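Long-range contacts in microcin B17-processing protein McbD (Escherichia coli str. K-12 substr. MG1655, PDB 6GRH), which is needed to process the inactive microcin B17 precursor into the active antibiotic peptide, as a member of the YcaO cyclodehydratase family: residues P40-G45 with L262-I267; S359-L364 with N375-H380. The protein carries 1 engineered substitution. One frame throughout, in Å; residues are numbered along the deposited sequence.

Interaction 1 of 2, residues P40-G45 with L262-I267; sequences PASAAG and LWQSYI
Ala44 and Trp263 make the tightly packed, buried part of this strand-on-helix contact in the YcaO protein. Strand 41-45 is an outermost strand of a four-stranded antiparallel sheet within the chain. It passes helix 251-275 with the axes of the two short segments 8.6 Å apart and their directions 129° apart. The methyl of Ala44 meets the indole at its edge, close to the ring plane. Ala44 CB lies 3.6 Å from Trp263 CZ3. The CA-CB bond of Trp263 does not point at the strand, but the far end of the indole comes nearer to it. One turn on, Ile267 CG2 sits over one face of the Trp263 indole, 4.0 Å above the plane and displaced toward the rim. Ile201 and Pro27 also pack on Trp263, which is buried.

The other half of the contact, round Gln264, is partly exposed and lies nearer the solvent than the indole. Gln264 stretches its chain toward the strand, and its amide ends beside Ser42 and Ala43. Phe29 of the adjacent strand 28-33 touches both Ser42 and Gln264. The helix also faces a second protein: Tyr266 stacks on Phe66 of the McbC chain. Little surface is buried between the segments, 176 Å² in all. Beside the indole edge, the strand and helix meet again where Ala44 CB lies 4.4 Å from Gln264 CB.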
# COMPACT_ATOMS: atom_id res chain seq x y z
N PRO E 40 -0.43 28.61 -22.46
CA PRO E 40 -1.06 27.51 -21.69
C PRO E 40 -2.58 27.40 -21.92
O PRO E 40 -3.27 28.41 -22.04
CB PRO E 40 -0.78 27.90 -20.24
CG PRO E 40 0.38 28.80 -20.28
CD PRO E 40 0.40 29.48 -21.61
N ALA E 41 -3.09 26.19 -22.03
CA ALA E 41 -4.49 25.96 -22.30
C ALA E 41 -5.20 25.58 -21.01
O ALA E 41 -4.71 24.71 -20.27
CB ALA E 41 -4.62 24.84 -23.32
N SER E 42 -6.35 26.19 -20.74
CA SER E 42 -7.05 25.86 -19.51
C SER E 42 -8.57 25.89 -19.64
O SER E 42 -9.10 26.40 -20.61
CB SER E 42 -6.63 26.84 -18.43
OG SER E 42 -7.05 28.13 -18.78
N ALA E 43 -9.23 25.33 -18.65
CA ALA E 43 -10.68 25.32 -18.55
C ALA E 43 -11.04 25.23 -17.09
O ALA E 43 -10.29 24.67 -16.27
CB ALA E 43 -11.27 24.15 -19.30
N ALA E 44 -12.23 25.71 -16.79
CA ALA E 44 -12.73 25.65 -15.45
C ALA E 44 -14.19 25.26 -15.47
O ALA E 44 -14.92 25.56 -16.42
CB ALA E 44 -12.54 27.00 -14.77
N GLY E 45 -14.60 24.59 -14.40
CA GLY E 45 -15.99 24.22 -14.18
C GLY E 45 -16.09 23.01 -13.29
O GLY E 45 -15.25 22.80 -12.41
N LEU E 262 -15.65 34.31 -16.74
CA LEU E 262 -15.12 35.46 -16.00
C LEU E 262 -14.15 35.03 -14.89
O LEU E 262 -13.04 35.52 -14.82
CB LEU E 262 -16.26 36.32 -15.44
CG LEU E 262 -15.86 37.69 -14.86
CD1 LEU E 262 -17.02 38.69 -14.91
CD2 LEU E 262 -15.32 37.57 -13.43
N TRP E 263 -14.57 34.11 -14.03
CA TRP E 263 -13.71 33.61 -12.97
C TRP E 263 -12.37 33.07 -13.50
O TRP E 263 -11.31 33.36 -12.96
CB TRP E 263 -14.42 32.51 -12.18
CG TRP E 263 -13.58 32.00 -11.08
CD1 TRP E 263 -13.37 32.57 -9.88
CD2 TRP E 263 -12.78 30.83 -11.12
NE1 TRP E 263 -12.49 31.81 -9.14
CE2 TRP E 263 -12.12 30.74 -9.89
CE3 TRP E 263 -12.56 29.85 -12.09
CZ2 TRP E 263 -11.25 29.68 -9.57
CZ3 TRP E 263 -11.69 28.79 -11.79
CH2 TRP E 263 -11.05 28.72 -10.53
N GLN E 264 -12.44 32.30 -14.58
CA GLN E 264 -11.24 31.81 -15.23
C GLN E 264 -10.29 32.94 -15.65
O GLN E 264 -9.10 32.87 -15.36
CB GLN E 264 -11.60 30.92 -16.43
CG GLN E 264 -10.35 30.26 -17.00
CD GLN E 264 -10.60 29.30 -18.15
OE1 GLN E 264 -9.83 28.36 -18.33
NE2 GLN E 264 -11.63 29.54 -18.95
N SER E 265 -10.80 33.99 -16.31
CA SER E 265 -9.92 35.09 -16.72
C SER E 265 -9.43 35.86 -15.52
O SER E 265 -8.31 36.27 -15.49
CB SER E 265 -10.63 36.05 -17.67
OG SER E 265 -10.97 35.35 -18.84
N TYR E 266 -10.30 36.06 -14.54
CA TYR E 266 -9.95 36.75 -13.30
C TYR E 266 -8.79 36.05 -12.60
O TYR E 266 -7.79 36.68 -12.26
CB TYR E 266 -11.17 36.77 -12.39
CG TYR E 266 -11.04 37.48 -11.07
CD1 TYR E 266 -10.31 36.94 -10.02
CD2 TYR E 266 -11.75 38.64 -10.84
CE1 TYR E 266 -10.22 37.59 -8.80
CE2 TYR E 266 -11.68 39.29 -9.62
CZ TYR E 266 -10.91 38.75 -8.60
OH TYR E 266 -10.85 39.37 -7.39
N ILE E 267 -8.93 34.74 -12.39
CA ILE E 267 -7.94 34.02 -11.61
C ILE E 267 -6.61 33.81 -12.35
O ILE E 267 -5.55 33.89 -11.72
CB ILE E 267 -8.50 32.70 -11.01
CG1 ILE E 267 -7.70 32.31 -9.78
CG2 ILE E 267 -8.53 31.58 -12.04
CD1 ILE E 267 -7.85 33.28 -8.64

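Interaction 2 of 2, residues S359-L364 with N375-H380; sequences SPDFFL and NNKIYH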
# COMPACT_ATOMS: atom_id res chain seq x y z
N SER E 359 -17.06 33.45 -41.96
CA SER E 359 -17.85 34.15 -42.96
C SER E 359 -17.28 35.54 -43.30
O SER E 359 -17.14 36.38 -42.42
CB SER E 359 -19.29 34.30 -42.50
OG SER E 359 -20.06 34.96 -43.51
N PRO E 360 -17.00 35.79 -44.60
CA PRO E 360 -16.62 37.17 -45.01
C PRO E 360 -17.76 38.18 -44.98
O PRO E 360 -17.51 39.37 -45.19
CB PRO E 360 -16.11 36.98 -46.44
CG PRO E 360 -16.91 35.81 -46.95
CD PRO E 360 -17.06 34.88 -45.76
N ASP E 361 -19.00 37.73 -44.75
CA ASP E 361 -20.14 38.62 -44.51
C ASP E 361 -20.37 39.02 -43.05
O ASP E 361 -21.27 39.82 -42.75
CB ASP E 361 -21.40 37.99 -45.10
CG ASP E 361 -21.41 38.04 -46.62
OD1 ASP E 361 -20.89 39.03 -47.19
OD2 ASP E 361 -21.93 37.10 -47.26
N PHE E 362 -19.55 38.48 -42.15
CA PHE E 362 -19.52 38.87 -40.76
C PHE E 362 -18.09 39.32 -40.48
O PHE E 362 -17.23 39.29 -41.38
CB PHE E 362 -19.88 37.66 -39.88
CG PHE E 362 -21.33 37.22 -39.95
CD1 PHE E 362 -21.81 36.49 -41.02
CD2 PHE E 362 -22.20 37.51 -38.91
CE1 PHE E 362 -23.13 36.08 -41.08
CE2 PHE E 362 -23.53 37.10 -38.96
CZ PHE E 362 -23.99 36.37 -40.04
N PHE E 363 -17.80 39.72 -39.24
CA PHE E 363 -16.41 40.02 -38.87
C PHE E 363 -15.51 38.78 -39.00
O PHE E 363 -15.83 37.72 -38.49
CB PHE E 363 -16.33 40.62 -37.48
CG PHE E 363 -16.98 41.96 -37.39
CD1 PHE E 363 -16.31 43.09 -37.85
CD2 PHE E 363 -18.26 42.10 -36.88
CE1 PHE E 363 -16.89 44.33 -37.78
CE2 PHE E 363 -18.85 43.33 -36.80
CZ PHE E 363 -18.18 44.46 -37.26
N LEU E 364 -14.40 38.92 -39.72
CA LEU E 364 -13.46 37.80 -39.90
C LEU E 364 -12.61 37.54 -38.66
O LEU E 364 -12.11 36.43 -38.48
CB LEU E 364 -12.57 38.01 -41.15
CG LEU E 364 -13.25 37.65 -42.47
CD1 LEU E 364 -12.42 38.09 -43.65
CD2 LEU E 364 -13.54 36.16 -42.59
N ASN E 375 -17.01 46.78 -42.87
CA ASN E 375 -18.28 46.84 -43.60
C ASN E 375 -18.67 45.44 -44.02
O ASN E 375 -17.99 44.82 -44.85
CB ASN E 375 -18.15 47.76 -44.81
CG ASN E 375 -17.83 49.20 -44.42
OD1 ASN E 375 -18.12 49.65 -43.31
ND2 ASN E 375 -17.23 49.94 -45.36
N ASN E 376 -19.75 44.93 -43.44
CA ASN E 376 -20.18 43.55 -43.65
C ASN E 376 -21.72 43.49 -43.49
O ASN E 376 -22.36 44.54 -43.47
CB ASN E 376 -19.39 42.58 -42.73
CG ASN E 376 -19.47 42.95 -41.26
OD1 ASN E 376 -20.56 43.15 -40.71
ND2 ASN E 376 -18.32 43.03 -40.60
N LYS E 377 -22.31 42.29 -43.41
CA LYS E 377 -23.78 42.20 -43.33
C LYS E 377 -24.40 42.56 -41.98
O LYS E 377 -25.62 42.68 -41.90
CB LYS E 377 -24.27 40.82 -43.79
CG LYS E 377 -24.02 40.53 -45.25
CD LYS E 377 -24.88 41.39 -46.17
CE LYS E 377 -24.57 41.19 -47.64
NZ LYS E 377 -24.45 39.76 -48.03
N ILE E 378 -23.60 42.75 -40.94
CA ILE E 378 -24.15 43.20 -39.63
C ILE E 378 -23.63 44.55 -39.13
O ILE E 378 -24.07 45.03 -38.08
CB ILE E 378 -23.95 42.14 -38.54
CG1 ILE E 378 -22.45 41.90 -38.27
CG2 ILE E 378 -24.62 40.83 -38.95
CD1 ILE E 378 -22.19 41.16 -36.99
N TYR E 379 -22.71 45.17 -39.86
CA TYR E 379 -22.21 46.48 -39.49
C TYR E 379 -21.68 47.22 -40.71
O TYR E 379 -21.20 46.60 -41.66
CB TYR E 379 -21.13 46.34 -38.42
CG TYR E 379 -20.73 47.64 -37.78
CD1 TYR E 379 -21.49 48.20 -36.76
CD2 TYR E 379 -19.59 48.33 -38.20
CE1 TYR E 379 -21.13 49.39 -36.16
CE2 TYR E 379 -19.21 49.53 -37.61
CZ TYR E 379 -19.99 50.05 -36.58
OH TYR E 379 -19.65 51.26 -35.99
N HIS E 380 -21.81 48.55 -40.69
CA HIS E 380 -21.17 49.42 -41.68
C HIS E 380 -20.57 50.60 -40.92
O HIS E 380 -21.16 51.06 -39.94
CB HIS E 380 -22.18 49.91 -42.74
CG HIS E 380 -21.54 50.40 -44.01
ND1 HIS E 380 -21.22 51.73 -44.22
CD2 HIS E 380 -21.17 49.74 -45.13
CE1 HIS E 380 -20.68 51.86 -45.42
NE2 HIS E 380 -20.63 50.67 -45.99
O HOH W 1 -17.05 42.27 -45.50
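Asp361 and Asn376 bring their CA atoms within 5.0 Å where a type I turn, Ser359 to Phe362, meets the loop 375-380. Lys377 N donates to Asp361 O at 2.8 Å, with an N-H...O angle of 153°. A water adds a second link by donating to Pro360 O and Asn375 O.

Asn376 is central to the side-chain packing. Its CG sits between the backbone N and the carbonyl carbon (chi1 55°), and from there the amide serves both segments. It stands almost upright on the Phe363 ring, the two planes 87° apart. Asn376 ND2 lies 3.3 Å above the centre of the Phe363 ring and also bonds to Asn373 O. Asn376 OD1 accepts from Ile378 N at 3.1 Å, in the carbonyl plane on a lone pair. A weak bond from Tyr379 N reaches the same oxygen.

Ile378 touches both phenylalanines: Ile378 CG2 is 3.9 Å from Phe362 CE2 and Ile378 CD1 is 4.0 Å from Phe363 CE2. Phe363 CZ also meets Tyr379 CB at 3.7 Å. The exposed Lys377 side chain is held more weakly. The salt bridge from Lys377 NZ to Asp361 OD1 is long, 3.7 Å, while Ser335 and Asn337 hold Asp361 OD2.

Two parts of the loop region after strand 350-358 thus pack together, each shaped by its own turn: an ST turn at Ser359, whose OG accepts from Asp361 N, and an Asx turn at Asn376.

How the interactions relate
The two contacts lie on opposite sides of the chain's centre. Their centres are 30 Å apart and their nearest atoms about 20 Å, so they do not touch. They come in series along the chain. Interaction 1 spans 216 intervening residues and joins strand 41-45 to helix 251-275. It ties distant parts of the sequence together beside the McbC chain. Interaction 2 follows strand 350-358 and is local, with only 10 residues between its segments. It folds a C-terminal loop region onto itself, and no other protein chain touches its segments. The two share no helix or strand, but all four segments belong to the YcaO part of the protein.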